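Ribulose-1,5-bisphosphate carboxylase/oxygenase large subunit (Rhodopseudomonas palustris, PDB 3QFW) is a Rubisco-like protein of the RuBisCO large-chain family, classed as a ribulose-bisphosphate carboxylase, whose actual reaction may differ from carbon dioxide fixation. Local coordinates at residues B[108-113]-B[308-313]; B[325-330]-B[362-367]. All blocks are in the same frame, centred on the assembly; numbering follows the deposited sequence.

Contact 1. Residues B[108-113]-B[308-313]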
loop_
_atom_site.group_PDB
_atom_site.type_symbol
_atom_site.label_atom_id
_atom_site.label_comp_id
_atom_site.label_asym_id
_atom_site.label_seq_id
_atom_site.Cartn_x
_atom_site.Cartn_y
_atom_site.Cartn_z
ATOM N N TYR B 108 14.345 11.765 -12.706
ATOM C CA TYR B 108 13.646 10.687 -12.003
ATOM C C TYR B 108 13.650 9.412 -12.839
ATOM O O TYR B 108 13.826 8.311 -12.318
ATOM C CB TYR B 108 12.203 11.067 -11.682
ATOM C CG TYR B 108 12.076 12.054 -10.551
ATOM C CD1 TYR B 108 12.088 13.414 -10.807
ATOM C CD2 TYR B 108 11.962 11.630 -9.234
ATOM C CE1 TYR B 108 11.986 14.327 -9.793
ATOM C CE2 TYR B 108 11.860 12.547 -8.200
ATOM C CZ TYR B 108 11.864 13.892 -8.495
ATOM O OH TYR B 108 11.770 14.831 -7.506
ATOM N N LEU B 109 13.448 9.561 -14.141
ATOM C CA LEU B 109 13.423 8.386 -14.996
ATOM C C LEU B 109 14.792 7.706 -15.017
ATOM O O LEU B 109 14.879 6.490 -15.017
ATOM C CB LEU B 109 12.947 8.742 -16.403
ATOM C CG LEU B 109 11.426 8.802 -16.590
ATOM C CD1 LEU B 109 10.751 9.854 -15.685
ATOM C CD2 LEU B 109 11.078 9.019 -18.072
ATOM N N THR B 110 15.864 8.491 -15.004
ATOM C CA THR B 110 17.199 7.903 -15.089
ATOM C C THR B 110 17.542 7.210 -13.778
ATOM O O THR B 110 18.134 6.130 -13.761
ATOM C CB THR B 110 18.282 8.948 -15.421
ATOM O OG1 THR B 110 17.891 9.701 -16.573
ATOM C CG2 THR B 110 19.607 8.263 -15.711
ATOM N N ALA B 111 17.154 7.846 -12.682
ATOM C CA ALA B 111 17.403 7.313 -11.349
ATOM C C ALA B 111 16.686 5.983 -11.135
ATOM O O ALA B 111 17.292 5.014 -10.688
ATOM C CB ALA B 111 16.987 8.315 -10.301
ATOM N N PHE B 112 15.396 5.938 -11.457
ATOM C CA PHE B 112 14.617 4.710 -11.279
ATOM C C PHE B 112 14.983 3.629 -12.311
ATOM O O PHE B 112 15.077 2.448 -11.973
ATOM C CB PHE B 112 13.104 5.001 -11.285
ATOM C CG PHE B 112 12.619 5.799 -10.090
ATOM C CD1 PHE B 112 12.849 5.353 -8.792
ATOM C CD2 PHE B 112 11.909 6.976 -10.268
ATOM C CE1 PHE B 112 12.391 6.082 -7.679
ATOM C CE2 PHE B 112 11.444 7.718 -9.163
ATOM C CZ PHE B 112 11.688 7.260 -7.868
ATOM N N GLY B 113 15.183 4.026 -13.567
ATOM C CA GLY B 113 15.739 3.127 -14.576
ATOM C C GLY B 113 14.787 2.218 -15.343
ATOM O O GLY B 113 15.173 1.596 -16.329
ATOM N N PHE B 308 8.923 6.864 -23.006
ATOM C CA PHE B 308 8.919 7.328 -21.627
ATOM C C PHE B 308 10.394 7.508 -21.282
ATOM O O PHE B 308 11.081 6.550 -20.926
ATOM C CB PHE B 308 8.254 6.254 -20.754
ATOM C CG PHE B 308 8.059 6.652 -19.310
ATOM C CD1 PHE B 308 7.577 7.910 -18.966
ATOM C CD2 PHE B 308 8.319 5.741 -18.297
ATOM C CE1 PHE B 308 7.384 8.256 -17.626
ATOM C CE2 PHE B 308 8.123 6.092 -16.952
ATOM C CZ PHE B 308 7.657 7.346 -16.636
ATOM N N GLY B 309 10.896 8.728 -21.438
ATOM C CA GLY B 309 12.336 8.935 -21.458
ATOM C C GLY B 309 13.055 7.883 -22.301
ATOM O O GLY B 309 12.584 7.495 -23.373
ATOM N N LYS B 310 14.191 7.412 -21.797
ATOM C CA LYS B 310 14.960 6.341 -22.418
ATOM C C LYS B 310 14.604 4.954 -21.876
ATOM O O LYS B 310 15.359 4.003 -22.076
ATOM C CB LYS B 310 16.455 6.591 -22.197
ATOM C CG LYS B 310 17.034 7.721 -23.041
ATOM C CD LYS B 310 18.365 8.213 -22.479
ATOM C CE LYS B 310 18.150 9.105 -21.261
ATOM N NZ LYS B 310 19.430 9.618 -20.681
ATOM N N LEU B 311 13.460 4.836 -21.201
ATOM C CA LEU B 311 13.105 3.597 -20.503
ATOM C C LEU B 311 12.481 2.513 -21.381
ATOM O O LEU B 311 11.655 2.800 -22.241
ATOM C CB LEU B 311 12.152 3.903 -19.347
ATOM C CG LEU B 311 12.734 4.901 -18.344
ATOM C CD1 LEU B 311 11.858 4.975 -17.113
ATOM C CD2 LEU B 311 14.146 4.492 -17.980
ATOM N N ASN B 312 12.854 1.264 -21.125
ATOM C CA ASN B 312 12.237 0.136 -21.826
ATOM C C ASN B 312 10.725 0.102 -21.620
ATOM O O ASN B 312 10.209 0.576 -20.596
ATOM C CB ASN B 312 12.836 -1.189 -21.344
ATOM C CG ASN B 312 14.255 -1.401 -21.823
ATOM O OD1 ASN B 312 14.634 -0.927 -22.897
ATOM N ND2 ASN B 312 15.047 -2.122 -21.035
ATOM N N ALA B 313 10.021 -0.463 -22.592
ATOM C CA ALA B 313 8.588 -0.709 -22.474
ATOM C C ALA B 313 8.338 -1.865 -21.509
ATOM O O ALA B 313 9.213 -2.703 -21.299
ATOM C CB ALA B 313 7.997 -1.036 -23.863
HETATM O O HOH W 1 14.520 0.561 -18.825
#
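Leu109 reaches from the last turns of its helix into the turn 308-311, where its CD2 meets Phe308 and Gly309 while its CB and CG lie beside Leu311. CD2 sits over the centre of the Phe308 ring, 3.8 Å from the centroid and 13° off the ring normal, a CH-pi contact. The same methyl lies 3.4 Å from Gly309 N, and a side chain at Gly309, which holds the second place of a type II' turn, would run into it. Leu109 CG stands anti to its own carbonyl carbon, beside the backbone N (chi1 -83°), which sets it 3.9 Å from Leu311 CD1. Leu311 sends its other methyl, CD2, to the helix terminus, 3.5 Å from Gly113 O. An alanine at Leu109 removes CG and both methyls, which would probably leave a gap over the Phe308 ring and beside Leu311 CD1. No direct hydrogen bond joins the segments; instead one water donates to Gly113 O and accepts from Asn312 N at 2.9 Å. Helix 265-276 backs the contact: its Leu275 touches Leu109, and its Arg271 and Arg274 pack on Phe308. Helix 106-112 is thereby set against the loop that leads from helix 294-305 into strand 315-319.

Contact 2. Residues B[325-330]-B[362-367]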
loop_
_atom_site.group_PDB
_atom_site.type_symbol
_atom_site.label_atom_id
_atom_site.label_comp_id
_atom_site.label_asym_id
_atom_site.label_seq_id
_atom_site.Cartn_x
_atom_site.Cartn_y
_atom_site.Cartn_z
ATOM N N GLN B 325 -12.643 -17.404 -27.613
ATOM C CA GLN B 325 -13.512 -16.512 -28.374
ATOM C C GLN B 325 -13.115 -15.041 -28.256
ATOM O O GLN B 325 -13.571 -14.214 -29.043
ATOM C CB GLN B 325 -14.973 -16.665 -27.934
ATOM C CG GLN B 325 -15.347 -15.803 -26.727
ATOM C CD GLN B 325 -16.834 -15.499 -26.658
ATOM O OE1 GLN B 325 -17.242 -14.457 -26.141
ATOM N NE2 GLN B 325 -17.652 -16.410 -27.182
ATOM N N ARG B 326 -12.280 -14.716 -27.275
ATOM C CA ARG B 326 -11.932 -13.319 -27.001
ATOM C C ARG B 326 -10.616 -12.913 -27.658
ATOM O O ARG B 326 -10.332 -11.725 -27.797
ATOM C CB ARG B 326 -11.821 -13.058 -25.495
ATOM C CG ARG B 326 -13.057 -13.378 -24.661
ATOM C CD ARG B 326 -14.148 -12.319 -24.789
ATOM N NE ARG B 326 -13.640 -10.951 -24.691
ATOM C CZ ARG B 326 -13.550 -10.248 -23.566
ATOM N NH1 ARG B 326 -13.921 -10.783 -22.408
ATOM N NH2 ARG B 326 -13.081 -9.006 -23.597
ATOM N N VAL B 327 -9.813 -13.899 -28.042
ATOM C CA VAL B 327 -8.450 -13.644 -28.517
ATOM C C VAL B 327 -8.325 -12.607 -29.651
ATOM O O VAL B 327 -7.551 -11.663 -29.539
ATOM C CB VAL B 327 -7.733 -14.953 -28.907
ATOM C CG1 VAL B 327 -6.552 -14.663 -29.824
ATOM C CG2 VAL B 327 -7.286 -15.699 -27.664
ATOM N N ASN B 328 -9.076 -12.762 -30.734
ATOM C CA ASN B 328 -8.966 -11.782 -31.819
ATOM C C ASN B 328 -9.393 -10.371 -31.405
ATOM O O ASN B 328 -8.706 -9.392 -31.713
ATOM C CB ASN B 328 -9.702 -12.249 -33.084
ATOM C CG ASN B 328 -9.048 -13.457 -33.715
ATOM O OD1 ASN B 328 -7.892 -13.771 -33.426
ATOM N ND2 ASN B 328 -9.782 -14.144 -34.586
ATOM N N GLU B 329 -10.524 -10.276 -30.713
ATOM C CA GLU B 329 -10.958 -9.016 -30.100
ATOM C C GLU B 329 -9.813 -8.337 -29.347
ATOM O O GLU B 329 -9.498 -7.167 -29.580
ATOM C CB GLU B 329 -12.137 -9.246 -29.139
ATOM C CG GLU B 329 -12.512 -8.002 -28.300
ATOM C CD GLU B 329 -13.282 -8.329 -27.017
ATOM O OE1 GLU B 329 -13.700 -9.493 -26.838
ATOM O OE2 GLU B 329 -13.469 -7.410 -26.185
ATOM N N LEU B 330 -9.181 -9.074 -28.446
ATOM C CA LEU B 330 -8.182 -8.454 -27.581
ATOM C C LEU B 330 -6.924 -8.052 -28.343
ATOM O O LEU B 330 -6.271 -7.069 -28.002
ATOM C CB LEU B 330 -7.854 -9.351 -26.386
ATOM C CG LEU B 330 -9.023 -9.485 -25.406
ATOM C CD1 LEU B 330 -8.678 -10.479 -24.321
ATOM C CD2 LEU B 330 -9.378 -8.129 -24.807
ATOM N N ASN B 362 -1.953 -21.262 -30.302
ATOM C CA ASN B 362 -1.961 -21.226 -31.766
ATOM C C ASN B 362 -2.859 -20.133 -32.316
ATOM O O ASN B 362 -2.548 -19.516 -33.333
ATOM C CB ASN B 362 -2.359 -22.587 -32.357
ATOM C CG ASN B 362 -1.329 -23.660 -32.087
ATOM O OD1 ASN B 362 -0.129 -23.385 -32.046
ATOM N ND2 ASN B 362 -1.789 -24.893 -31.892
ATOM N N LYS B 363 -3.977 -19.892 -31.640
ATOM C CA LYS B 363 -4.882 -18.820 -32.035
ATOM C C LYS B 363 -4.154 -17.473 -31.968
ATOM O O LYS B 363 -4.258 -16.638 -32.877
ATOM C CB LYS B 363 -6.116 -18.827 -31.134
ATOM C CG LYS B 363 -7.106 -17.701 -31.379
ATOM C CD LYS B 363 -8.102 -18.033 -32.472
ATOM C CE LYS B 363 -9.416 -17.301 -32.221
ATOM N NZ LYS B 363 -10.307 -17.284 -33.410
ATOM N N VAL B 364 -3.383 -17.280 -30.907
ATOM C CA VAL B 364 -2.620 -16.044 -30.743
ATOM C C VAL B 364 -1.527 -15.912 -31.808
ATOM O O VAL B 364 -1.377 -14.868 -32.448
ATOM C CB VAL B 364 -2.008 -15.939 -29.310
ATOM C CG1 VAL B 364 -1.103 -14.726 -29.198
ATOM C CG2 VAL B 364 -3.111 -15.886 -28.266
ATOM N N ALA B 365 -0.771 -16.985 -32.011
ATOM C CA ALA B 365 0.330 -16.953 -32.969
ATOM C C ALA B 365 -0.144 -16.660 -34.395
ATOM O O ALA B 365 0.564 -16.012 -35.164
ATOM C CB ALA B 365 1.126 -18.255 -32.917
ATOM N N ASP B 366 -1.351 -17.120 -34.725
ATOM C CA ASP B 366 -1.893 -17.016 -36.082
ATOM C C ASP B 366 -2.459 -15.637 -36.383
ATOM O O ASP B 366 -2.755 -15.307 -37.546
ATOM C CB ASP B 366 -2.985 -18.065 -36.302
ATOM C CG ASP B 366 -2.438 -19.482 -36.346
ATOM O OD1 ASP B 366 -1.219 -19.648 -36.574
ATOM O OD2 ASP B 366 -3.228 -20.427 -36.152
ATOM N N TYR B 367 -2.610 -14.831 -35.336
ATOM C CA TYR B 367 -3.223 -13.522 -35.481
ATOM C C TYR B 367 -2.442 -12.619 -36.439
ATOM O O TYR B 367 -1.226 -12.466 -36.325
ATOM C CB TYR B 367 -3.414 -12.818 -34.120
ATOM C CG TYR B 367 -4.043 -11.469 -34.315
ATOM C CD1 TYR B 367 -5.418 -11.342 -34.429
ATOM C CD2 TYR B 367 -3.262 -10.331 -34.455
ATOM C CE1 TYR B 367 -6.003 -10.113 -34.648
ATOM C CE2 TYR B 367 -3.837 -9.097 -34.678
ATOM C CZ TYR B 367 -5.211 -8.998 -34.777
ATOM O OH TYR B 367 -5.798 -7.779 -35.002
#
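Val327 and Lys363 slide past each other in opposite directions where the start of helix 327-334 meets the last turns of helix 353-366. Val327 CG1 comes within 3.5 Å of Lys363 CG, tighter than usual for two carbons. Both atoms stand anti to their own backbone N (chi1 160° for the valine, 176° for the lysine), which turns them into the space between the helices. The same CG1 meets Val364 CG2 at 4.0 Å, the two valines crossing at about a right angle, and forms the buried, apolar side of the contact.

The lysine chain bends at chi2, which turns CD aside; the extended remainder brings CE and NZ beside the Asn328 amide, the two side chains crossing at roughly a right angle. Lys363 CE lies about 4.0 Å from the modelled Asn328 OD1 and ND2. The orientation of this amide is uncertain, since it has probably been built turned over. Tyr367, just past the end of helix 353-366 and one turn after Lys363, presents its CD1 edge to the amide, the two planes 48° apart. Asn328 thus stands between a cationic chain and an aromatic edge. A sulfate ion, probably from the crystallisation liquor, lies by the Asn328 side chain and makes a long, weak ion pair with Lys363 NZ.

On the far side of helix 327-334, Arg326 grips Glu329 side-on, NE to OE1 at 2.6 Å and NH2 to OE2, while Tyr286 OH binds OE2. The Tyr367 ring also packs on Leu331 and Arg332, one turn further along helix 327-334. Contact between helices that follow successive parallel strands, here 315-319 and 339-341, with the start of one against the end of the next, fits the outer helical layer of the TIM barrel, the fold of the RuBisCO catalytic domain.

From the N terminus, the chain first builds an antiparallel sheet and then enters helix 106-112, where contact 1 opens. The loop it closes spans 194 residues and takes in most of the parallel strands of the barrel before the chain returns at 308-313, so the contact ties helix 106-112, which follows the antiparallel sheet, to the loop that enters barrel strand 315-319. Contact 2 opens afterwards, at 325-330, and closes a much shorter loop of 31 residues containing strand 339-341, bringing the final helix against 327-334. The two are in series, neither enclosing nor crossing the other. The centres of contacts 1 and 2 are about 32 Å apart. The nearest atoms of contacts 1 and 2 are about 16 Å apart.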